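Local coordinates for histidine triad (HIT) protein (PDB 3OHE) that probably acts as a hydrolase of the histidine triad family, whose members typically process nucleotide phosphates, and binds calcium ions, at residues 16-24 and 54-62; 31-39 and 89-98. One frame throughout, in Å; residues are numbered along the deposited sequence. Where two conformers were deposited one is given.

In the fold
Both contacts are built round the antiparallel sheet of the HIT fold, with centres about 12 Å apart. Contact 1 sets the turn between strands 13-18 and 22-27 against helix 52-72; contact 2 joins strands 34-39 and 92-97 within the sheet. They meet along the 22-27/34-39 strand pairing, where Asp23 N lies 2.9 Å from Val38 O, and through the helix, where Ser62 OG and His94 NE2 are 2.8 Å apart, probably hydrogen-bonded. Contact 2 carries the HIT motif: the side chain of His91 is about 3 Å from a bound glycerol, which may mark the pocket. Contact 1 instead contributes Gln56 to a calcium site.

Contact 1: residues 16-24 and 54-62; sequences LGESRLCDV and QQQRLLFES. With CA (calcium ion), chain D.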
loop_
_atom_site.group_PDB
_atom_site.type_symbol
_atom_site.label_atom_id
_atom_site.label_comp_id
_atom_site.label_asym_id
_atom_site.label_seq_id
_atom_site.Cartn_x
_atom_site.Cartn_y
_atom_site.Cartn_z
ATOM N N LEU A 16 -14.727 5.735 -13.126
ATOM C CA LEU A 16 -15.321 6.845 -12.393
ATOM C C LEU A 16 -14.960 8.209 -12.972
ATOM O O LEU A 16 -15.779 9.152 -12.922
ATOM C CB LEU A 16 -14.872 6.813 -10.937
ATOM C CG LEU A 16 -15.362 5.627 -10.127
ATOM C CD1 LEU A 16 -14.508 5.456 -8.847
ATOM C CD2 LEU A 16 -16.857 5.797 -9.779
ATOM N N GLY A 17 -13.743 8.346 -13.493
ATOM C CA GLY A 17 -13.269 9.631 -13.993
ATOM C C GLY A 17 -11.770 9.606 -14.163
ATOM O O GLY A 17 -11.157 8.517 -14.229
ATOM N N GLU A 18 -11.205 10.804 -14.263
ATOM C CA GLU A 18 -9.780 10.982 -14.529
ATOM C C GLU A 18 -9.224 12.046 -13.599
ATOM O O GLU A 18 -9.756 13.166 -13.543
ATOM C CB GLU A 18 -9.563 11.495 -15.967
ATOM C CG GLU A 18 -10.107 10.576 -17.024
ATOM C CD GLU A 18 -10.065 11.131 -18.442
ATOM O OE1 GLU A 18 -9.947 12.361 -18.612
ATOM O OE2 GLU A 18 -10.180 10.290 -19.360
ATOM N N SER A 19 -8.136 11.725 -12.928
ATOM C CA SER A 19 -7.347 12.751 -12.257
ATOM C C SER A 19 -6.310 13.288 -13.256
ATOM O O SER A 19 -6.227 12.820 -14.403
ATOM C CB SER A 19 -6.663 12.171 -11.052
ATOM O OG SER A 19 -5.751 11.160 -11.424
ATOM N N ARG A 20 -5.471 14.214 -12.813
ATOM C CA ARG A 20 -4.434 14.751 -13.676
ATOM C C ARG A 20 -3.529 13.637 -14.187
ATOM O O ARG A 20 -3.227 13.579 -15.389
ATOM C CB ARG A 20 -3.633 15.828 -12.956
ATOM C CG ARG A 20 -2.796 16.695 -13.903
ATOM C CD ARG A 20 -2.119 17.860 -13.219
ATOM N NE ARG A 20 -3.141 18.745 -12.646
ATOM C CZ ARG A 20 -2.865 19.836 -11.948
ATOM N NH1 ARG A 20 -1.607 20.172 -11.709
ATOM N NH2 ARG A 20 -3.860 20.560 -11.438
ATOM N N LEU A 21 -3.143 12.706 -13.309
ATOM C CA LEU A 21 -2.228 11.637 -13.691
ATOM C C LEU A 21 -2.881 10.277 -13.987
ATOM O O LEU A 21 -2.279 9.481 -14.716
ATOM C CB LEU A 21 -1.195 11.475 -12.551
ATOM C CG LEU A 21 -0.120 10.383 -12.703
ATOM C CD1 LEU A 21 0.775 10.694 -13.899
ATOM C CD2 LEU A 21 0.683 10.274 -11.409
ATOM N N CYS A 22 -4.048 10.007 -13.408
ATOM C CA CYS A 22 -4.554 8.641 -13.308
ATOM C C CYS A 22 -5.948 8.436 -13.854
ATOM O O CYS A 22 -6.832 9.311 -13.766
ATOM C CB CYS A 22 -4.611 8.174 -11.846
ATOM S SG CYS A 22 -3.027 8.207 -10.969
ATOM N N ASP A 23 -6.195 7.226 -14.353
ATOM C CA ASP A 23 -7.571 6.762 -14.457
ATOM C C ASP A 23 -8.062 6.375 -13.074
ATOM O O ASP A 23 -7.357 5.718 -12.298
ATOM C CB ASP A 23 -7.664 5.564 -15.420
ATOM C CG ASP A 23 -7.570 5.966 -16.894
ATOM O OD1 ASP A 23 -7.604 7.175 -17.244
ATOM O OD2 ASP A 23 -7.486 5.031 -17.756
ATOM N N VAL A 24 -9.301 6.770 -12.773
ATOM C CA VAL A 24 -9.907 6.531 -11.475
ATOM C C VAL A 24 -10.989 5.500 -11.677
ATOM O O VAL A 24 -11.985 5.777 -12.385
ATOM C CB VAL A 24 -10.458 7.821 -10.834
ATOM C CG1 VAL A 24 -10.921 7.535 -9.383
ATOM C CG2 VAL A 24 -9.422 8.924 -10.861
ATOM N N GLN A 54 6.345 12.392 -10.798
ATOM C CA GLN A 54 5.126 11.619 -10.955
ATOM C C GLN A 54 4.825 10.779 -9.745
ATOM O O GLN A 54 3.648 10.638 -9.368
ATOM C CB GLN A 54 5.152 10.781 -12.243
ATOM C CG GLN A 54 5.140 11.669 -13.485
ATOM C CD GLN A 54 5.328 10.927 -14.777
ATOM O OE1 GLN A 54 5.504 9.736 -14.798
ATOM N NE2 GLN A 54 5.395 11.664 -15.856
ATOM N N GLN A 55 5.865 10.310 -9.052
ATOM C CA GLN A 55 5.613 9.723 -7.738
ATOM C C GLN A 55 4.935 10.712 -6.781
ATOM O O GLN A 55 3.999 10.364 -6.053
ATOM C CB GLN A 55 6.896 9.208 -7.073
ATOM C CG GLN A 55 7.584 8.067 -7.792
ATOM C CD GLN A 55 8.806 7.569 -7.047
ATOM O OE1 GLN A 55 8.796 7.509 -5.800
ATOM N NE2 GLN A 55 9.870 7.236 -7.772
ATOM N N GLN A 56 5.449 11.935 -6.763
ATOM C CA GLN A 56 4.887 12.947 -5.874
ATOM C C GLN A 56 3.460 13.350 -6.279
ATOM O O GLN A 56 2.643 13.611 -5.416
ATOM C CB GLN A 56 5.802 14.163 -5.784
ATOM C CG GLN A 56 7.115 13.883 -5.039
ATOM C CD GLN A 56 7.933 15.128 -4.835
ATOM O OE1 GLN A 56 7.686 16.163 -5.490
ATOM N NE2 GLN A 56 8.890 15.071 -3.906
ATOM N N ARG A 57 3.150 13.364 -7.565
ATOM C CA ARG A 57 1.785 13.608 -7.988
ATOM C C ARG A 57 0.860 12.468 -7.586
ATOM O O ARG A 57 -0.258 12.709 -7.117
ATOM C CB ARG A 57 1.715 13.882 -9.490
ATOM C CG ARG A 57 0.303 14.161 -10.014
ATOM C CD ARG A 57 -0.237 15.482 -9.524
ATOM N NE ARG A 57 -1.682 15.539 -9.704
ATOM C CZ ARG A 57 -2.410 16.584 -9.349
ATOM N NH1 ARG A 57 -1.839 17.724 -8.968
ATOM N NH2 ARG A 57 -3.720 16.488 -9.423
ATOM N N LEU A 58 1.317 11.239 -7.758
ATOM C CA LEU A 58 0.528 10.098 -7.332
ATOM C C LEU A 58 0.244 10.155 -5.829
ATOM O O LEU A 58 -0.863 9.875 -5.391
ATOM C CB LEU A 58 1.237 8.777 -7.677
ATOM C CG LEU A 58 0.497 7.483 -7.317
ATOM C CD1 LEU A 58 -0.909 7.439 -7.956
ATOM C CD2 LEU A 58 1.372 6.302 -7.733
ATOM N N LEU A 59 1.261 10.496 -5.036
ATOM C CA LEU A 59 1.074 10.654 -3.604
ATOM C C LEU A 59 0.036 11.718 -3.287
ATOM O O LEU A 59 -0.850 11.530 -2.447
ATOM C CB LEU A 59 2.419 11.001 -2.942
ATOM C CG LEU A 59 2.372 11.458 -1.488
ATOM C CD1 LEU A 59 1.899 10.343 -0.554
ATOM C CD2 LEU A 59 3.788 12.012 -1.069
ATOM N N PHE A 60 0.147 12.878 -3.933
ATOM C CA PHE A 60 -0.835 13.964 -3.720
ATOM C C PHE A 60 -2.252 13.435 -3.990
ATOM O O PHE A 60 -3.172 13.634 -3.181
ATOM C CB PHE A 60 -0.535 15.179 -4.622
ATOM C CG PHE A 60 -1.639 16.158 -4.647
ATOM C CD1 PHE A 60 -1.851 17.016 -3.598
ATOM C CD2 PHE A 60 -2.578 16.137 -5.681
ATOM C CE1 PHE A 60 -2.937 17.917 -3.636
ATOM C CE2 PHE A 60 -3.660 17.009 -5.708
ATOM C CZ PHE A 60 -3.831 17.880 -4.664
ATOM N N GLU A 61 -2.425 12.781 -5.126
ATOM C CA GLU A 61 -3.752 12.294 -5.525
ATOM C C GLU A 61 -4.248 11.217 -4.570
ATOM O O GLU A 61 -5.427 11.211 -4.182
ATOM C CB GLU A 61 -3.741 11.777 -6.975
ATOM C CG GLU A 61 -3.470 12.922 -7.964
ATOM C CD GLU A 61 -3.558 12.520 -9.434
ATOM O OE1 GLU A 61 -3.825 11.339 -9.675
ATOM O OE2 GLU A 61 -3.368 13.391 -10.328
ATOM N N SER A 62 -3.388 10.283 -4.206
ATOM C CA SER A 62 -3.749 9.178 -3.321
ATOM C C SER A 62 -4.145 9.680 -1.943
ATOM O O SER A 62 -5.154 9.243 -1.373
ATOM C CB SER A 62 -2.585 8.215 -3.193
ATOM O OG SER A 62 -2.878 7.164 -2.290
HETATM CA CA CA D . 7.699 18.422 -6.261
HETATM O O HOH W 1 9.091 18.202 -4.094
HETATM O O HOH W 2 10.221 18.194 -6.691
#
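Glu61 reaches from helix 52-72 to Ser19 and Leu21, pinning the turn of the β-hairpin 13-18/22-27 to the helix as part of the HIT fold. The polar part centres on this carboxylate. Ser19 OG donates to Glu61 OE1 at 2.6 Å, approaching from above the carboxylate plane, while accepting from Cys22 N and so closing an ST motif. A small hydroxyl suits the place because it can serve turn and helix at once; chi1 of 63° holds it between its own N and carbonyl carbon. Glu61 OE2 is gripped by three donors: Leu21 N comes in on its syn lone pair at 3.1 Å, and Arg57 meets its anti side with NE (2.8 Å) and, longer and more bent, NH2. This side-on salt bridge lies almost in the guanidinium plane, which helps fix the rotation of Arg57, and it probably favours a charged Glu61.

Stacking comes next. The guanidinium of Arg20 lies nearly flat on that of Arg57, planes 15° apart and centres 4.2 Å apart, while Phe60 covers the opposite face of Arg57. The two like charges are probably eased by separate anions, since Arg20 NE forms a salt bridge with the C-terminal carboxylate of Ala137.

The apolar part lies alongside. Leu21, its CG anti to the backbone N, directs CD2 onto the helix near Gln54 O and, at 4.1 Å, Leu58 CB. Leucine suits the place, its branched apolar end lying on the helix backbone and Leu58 while its CB lies against the Arg57 chain. Cys22 SG meets Leu58 CD1 at 3.8 Å.

The helix also serves a metal. On its side turned from the hairpin, Gln56 binds a calcium ion together with Glu53, Gln56 OE1 lying 2.4 Å from the metal.

Contact 2: residues 31-39 and 89-98; sequences TWPWVILVP and QLHLHHIVRY
Trp34 and His93 lie side by side on one face of the sheet, and Trp34 NE1 donates to His93 ND1 at 2.9 Å, in the plane of the indole but tilted from that of the imidazole. With CG opposite its backbone N (chi1 -179°), Trp34 turns its ring along the neighbouring strand, and Ile95 CG1 sits over the five-membered ring in a CH-pi contact, 3.6 Å from its centroid. An alanine here would take away this indole, which is likely to leave His93 ND1 without its donor and Ile95 without the face it packs on.

This section is tight and buried. Val35-His94 and Leu37-Leu92 are antiparallel hydrogen-bonded pairs, alternating with the non-hydrogen-bonded Trp34-Ile95 and Ile36-His93. Val35 O accepts twice from His94, from N at 2.8 Å and from ND1 at 3.3 Å, the latter above its carbonyl plane. As NE2 of this ring reaches Ser62, histidine suits a place where one ring nitrogen meets the neighbouring strand and the other helix 52-72. Pro33 packs on Val96, whose N donates to Pro33 O at 3.0 Å.

Beyond it, the partly exposed Tyr98 only brings its ring edge to the proline. At the other end pairing stops, and a water lies 2.9 Å from both Pro39 O and Leu90 O.

His91 ND1 donates to Gln89 O, and His91 NE2 is hydrogen-bonded to a glycerol, probably from the crystallisation liquor. Gln89, His91 and His93 occupy the three positions of the HIT signature, with glutamine at the first: a motif that runs from the loop into strand 92-97 and, as in relatives, probably lines the active site.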
loop_
_atom_site.group_PDB
_atom_site.type_symbol
_atom_site.label_atom_id
_atom_site.label_comp_id
_atom_site.label_asym_id
_atom_site.label_seq_id
_atom_site.Cartn_x
_atom_site.Cartn_y
_atom_site.Cartn_z
ATOM N N THR A 31 -18.993 -4.919 -2.016
ATOM C CA THR A 31 -18.802 -5.350 -0.626
ATOM C C THR A 31 -18.056 -4.280 0.202
ATOM O O THR A 31 -18.312 -4.144 1.396
ATOM C CB THR A 31 -18.078 -6.714 -0.577
ATOM O OG1 THR A 31 -18.817 -7.638 -1.384
ATOM C CG2 THR A 31 -17.968 -7.283 0.872
ATOM N N TRP A 32 -17.139 -3.543 -0.427
ATOM C CA TRP A 32 -16.386 -2.447 0.202
ATOM C C TRP A 32 -16.285 -1.302 -0.790
ATOM O O TRP A 32 -16.176 -1.575 -1.974
ATOM C CB TRP A 32 -14.927 -2.831 0.593
ATOM C CG TRP A 32 -14.785 -4.001 1.458
ATOM C CD1 TRP A 32 -14.771 -4.026 2.834
ATOM C CD2 TRP A 32 -14.696 -5.348 1.040
ATOM N NE1 TRP A 32 -14.646 -5.298 3.272
ATOM C CE2 TRP A 32 -14.598 -6.141 2.217
ATOM C CE3 TRP A 32 -14.599 -5.971 -0.215
ATOM C CZ2 TRP A 32 -14.484 -7.507 2.173
ATOM C CZ3 TRP A 32 -14.494 -7.299 -0.257
ATOM C CH2 TRP A 32 -14.423 -8.076 0.949
ATOM N N PRO A 33 -16.234 -0.031 -0.321
ATOM C CA PRO A 33 -15.904 1.096 -1.206
ATOM C C PRO A 33 -14.444 0.993 -1.605
ATOM O O PRO A 33 -13.556 1.075 -0.734
ATOM C CB PRO A 33 -16.202 2.330 -0.334
ATOM C CG PRO A 33 -17.075 1.819 0.816
ATOM C CD PRO A 33 -16.566 0.441 1.051
ATOM N N TRP A 34 -14.183 0.791 -2.883
ATOM C CA TRP A 34 -12.845 0.371 -3.347
ATOM C C TRP A 34 -12.572 1.054 -4.678
ATOM O O TRP A 34 -13.233 0.781 -5.680
ATOM C CB TRP A 34 -12.842 -1.152 -3.430
ATOM C CG TRP A 34 -11.586 -1.840 -3.848
ATOM C CD1 TRP A 34 -10.457 -1.327 -4.373
ATOM C CD2 TRP A 34 -11.399 -3.246 -3.769
ATOM N NE1 TRP A 34 -9.554 -2.346 -4.623
ATOM C CE2 TRP A 34 -10.128 -3.545 -4.277
ATOM C CE3 TRP A 34 -12.222 -4.301 -3.366
ATOM C CZ2 TRP A 34 -9.663 -4.865 -4.347
ATOM C CZ3 TRP A 34 -11.750 -5.586 -3.429
ATOM C CH2 TRP A 34 -10.490 -5.857 -3.908
ATOM N N VAL A 35 -11.613 1.984 -4.650
ATOM C CA VAL A 35 -11.250 2.802 -5.815
ATOM C C VAL A 35 -9.766 2.570 -6.129
ATOM O O VAL A 35 -8.923 2.523 -5.203
ATOM C CB VAL A 35 -11.544 4.283 -5.544
ATOM C CG1 VAL A 35 -11.017 5.183 -6.670
ATOM C CG2 VAL A 35 -13.057 4.502 -5.338
ATOM N N ILE A 36 -9.463 2.488 -7.430
ATOM C CA ILE A 36 -8.130 2.212 -7.909
ATOM C C ILE A 36 -7.661 3.422 -8.704
ATOM O O ILE A 36 -8.400 3.933 -9.544
ATOM C CB ILE A 36 -8.146 0.931 -8.759
ATOM C CG1 ILE A 36 -8.659 -0.254 -7.911
ATOM C CG2 ILE A 36 -6.760 0.632 -9.322
ATOM C CD1 ILE A 36 -8.798 -1.528 -8.675
ATOM N N LEU A 37 -6.434 3.881 -8.426
ATOM C CA LEU A 37 -5.759 4.879 -9.262
ATOM C C LEU A 37 -4.759 4.192 -10.157
ATOM O O LEU A 37 -3.902 3.446 -9.662
ATOM C CB LEU A 37 -5.026 5.922 -8.410
ATOM C CG LEU A 37 -5.878 6.842 -7.562
ATOM C CD1 LEU A 37 -4.965 7.794 -6.765
ATOM C CD2 LEU A 37 -6.854 7.616 -8.432
ATOM N N VAL A 38 -4.878 4.410 -11.464
ATOM C CA VAL A 38 -3.960 3.818 -12.445
ATOM C C VAL A 38 -3.232 4.967 -13.158
ATOM O O VAL A 38 -3.804 5.634 -14.026
ATOM C CB VAL A 38 -4.656 2.955 -13.478
ATOM C CG1 VAL A 38 -3.599 2.188 -14.302
ATOM C CG2 VAL A 38 -5.654 1.971 -12.817
ATOM N N PRO A 39 -1.941 5.207 -12.819
ATOM C CA PRO A 39 -1.216 6.269 -13.506
ATOM C C PRO A 39 -1.113 5.960 -15.007
ATOM O O PRO A 39 -0.780 4.837 -15.386
ATOM C CB PRO A 39 0.178 6.234 -12.850
ATOM C CG PRO A 39 -0.024 5.569 -11.584
ATOM C CD PRO A 39 -1.156 4.607 -11.734
ATOM N N GLN A 89 0.653 -3.820 -14.555
ATOM C CA GLN A 89 0.419 -2.395 -14.663
ATOM C C GLN A 89 0.157 -1.800 -13.286
ATOM O O GLN A 89 -0.822 -2.138 -12.643
ATOM C CB GLN A 89 -0.756 -2.168 -15.583
ATOM C CG GLN A 89 -1.117 -0.690 -15.816
ATOM C CD GLN A 89 -2.082 -0.541 -16.963
ATOM O OE1 GLN A 89 -3.300 -0.629 -16.791
ATOM N NE2 GLN A 89 -1.533 -0.396 -18.171
ATOM N N LEU A 90 1.010 -0.880 -12.868
ATOM C CA LEU A 90 0.905 -0.247 -11.557
ATOM C C LEU A 90 -0.516 0.304 -11.342
ATOM O O LEU A 90 -1.019 1.094 -12.143
ATOM C CB LEU A 90 1.891 0.904 -11.439
ATOM C CG LEU A 90 1.787 1.797 -10.183
ATOM C CD1 LEU A 90 2.013 0.987 -8.912
ATOM C CD2 LEU A 90 2.738 2.966 -10.306
ATOM N N HIS A 91 -1.113 -0.083 -10.198
ATOM C CA HIS A 91 -2.397 0.443 -9.808
ATOM C C HIS A 91 -2.448 0.456 -8.286
ATOM O O HIS A 91 -1.942 -0.451 -7.636
ATOM C CB HIS A 91 -3.541 -0.330 -10.470
ATOM C CG HIS A 91 -3.600 -1.784 -10.129
ATOM N ND1 HIS A 91 -2.760 -2.710 -10.696
ATOM C CD2 HIS A 91 -4.470 -2.494 -9.363
ATOM C CE1 HIS A 91 -3.092 -3.924 -10.266
ATOM N NE2 HIS A 91 -4.115 -3.817 -9.438
ATOM N N LEU A 92 -3.093 1.484 -7.744
ATOM C CA LEU A 92 -3.060 1.720 -6.311
ATOM C C LEU A 92 -4.471 1.572 -5.752
ATOM O O LEU A 92 -5.371 2.339 -6.114
ATOM C CB LEU A 92 -2.446 3.118 -6.071
ATOM C CG LEU A 92 -2.108 3.550 -4.661
ATOM C CD1 LEU A 92 -1.041 2.577 -4.074
ATOM C CD2 LEU A 92 -1.593 5.005 -4.597
ATOM N N HIS A 93 -4.657 0.577 -4.890
ATOM C CA HIS A 93 -5.940 0.282 -4.226
ATOM C C HIS A 93 -6.189 1.210 -3.066
ATOM O O HIS A 93 -5.291 1.442 -2.271
ATOM C CB HIS A 93 -5.920 -1.146 -3.666
ATOM C CG HIS A 93 -5.725 -2.212 -4.682
ATOM N ND1 HIS A 93 -6.750 -2.652 -5.480
ATOM C CD2 HIS A 93 -4.641 -2.959 -4.971
ATOM C CE1 HIS A 93 -6.286 -3.617 -6.249
ATOM N NE2 HIS A 93 -5.012 -3.821 -5.964
ATOM N N HIS A 94 -7.427 1.704 -2.961
ATOM C CA HIS A 94 -7.896 2.521 -1.836
ATOM C C HIS A 94 -9.225 1.934 -1.362
ATOM O O HIS A 94 -10.218 2.013 -2.087
ATOM C CB HIS A 94 -8.098 3.983 -2.257
ATOM C CG HIS A 94 -6.890 4.624 -2.842
ATOM N ND1 HIS A 94 -6.441 4.352 -4.111
ATOM C CD2 HIS A 94 -6.014 5.495 -2.312
ATOM C CE1 HIS A 94 -5.330 5.042 -4.323
ATOM N NE2 HIS A 94 -5.049 5.750 -3.251
ATOM N N ILE A 95 -9.193 1.309 -0.188
ATOM C CA ILE A 95 -10.354 0.539 0.294
ATOM C C ILE A 95 -10.782 1.092 1.653
ATOM O O ILE A 95 -9.969 1.166 2.579
ATOM C CB ILE A 95 -10.035 -0.949 0.409
ATOM C CG1 ILE A 95 -9.385 -1.477 -0.890
ATOM C CG2 ILE A 95 -11.319 -1.735 0.743
ATOM C CD1 ILE A 95 -8.817 -2.868 -0.794
ATOM N N VAL A 96 -12.023 1.549 1.746
ATOM C CA VAL A 96 -12.592 1.971 3.028
ATOM C C VAL A 96 -13.004 0.753 3.830
ATOM O O VAL A 96 -13.714 -0.112 3.327
ATOM C CB VAL A 96 -13.801 2.921 2.821
ATOM C CG1 VAL A 96 -14.396 3.304 4.185
ATOM C CG2 VAL A 96 -13.418 4.137 2.039
ATOM N N ARG A 97 -12.531 0.697 5.073
ATOM C CA ARG A 97 -12.850 -0.415 5.967
ATOM C C ARG A 97 -13.703 0.047 7.144
ATOM O O ARG A 97 -13.619 1.216 7.570
ATOM C CB ARG A 97 -11.556 -1.047 6.526
ATOM C CG ARG A 97 -10.587 -1.506 5.476
ATOM C CD ARG A 97 -11.154 -2.556 4.539
ATOM N NE ARG A 97 -11.659 -3.721 5.268
ATOM C CZ ARG A 97 -10.924 -4.753 5.639
ATOM N NH1 ARG A 97 -9.647 -4.812 5.367
ATOM N NH2 ARG A 97 -11.483 -5.747 6.320
ATOM N N TYR A 98 -14.490 -0.894 7.663
ATOM C CA TYR A 98 -15.347 -0.662 8.805
ATOM C C TYR A 98 -15.142 -1.814 9.778
ATOM O O TYR A 98 -15.025 -2.950 9.358
ATOM C CB TYR A 98 -16.824 -0.614 8.412
ATOM C CG TYR A 98 -17.156 0.367 7.314
ATOM C CD1 TYR A 98 -17.500 1.667 7.604
ATOM C CD2 TYR A 98 -17.166 -0.023 5.998
ATOM C CE1 TYR A 98 -17.811 2.559 6.581
ATOM C CE2 TYR A 98 -17.474 0.825 4.998
ATOM C CZ TYR A 98 -17.830 2.122 5.283
ATOM O OH TYR A 98 -18.143 2.969 4.243
HETATM O O HOH W 3 0.299 2.309 -14.407
#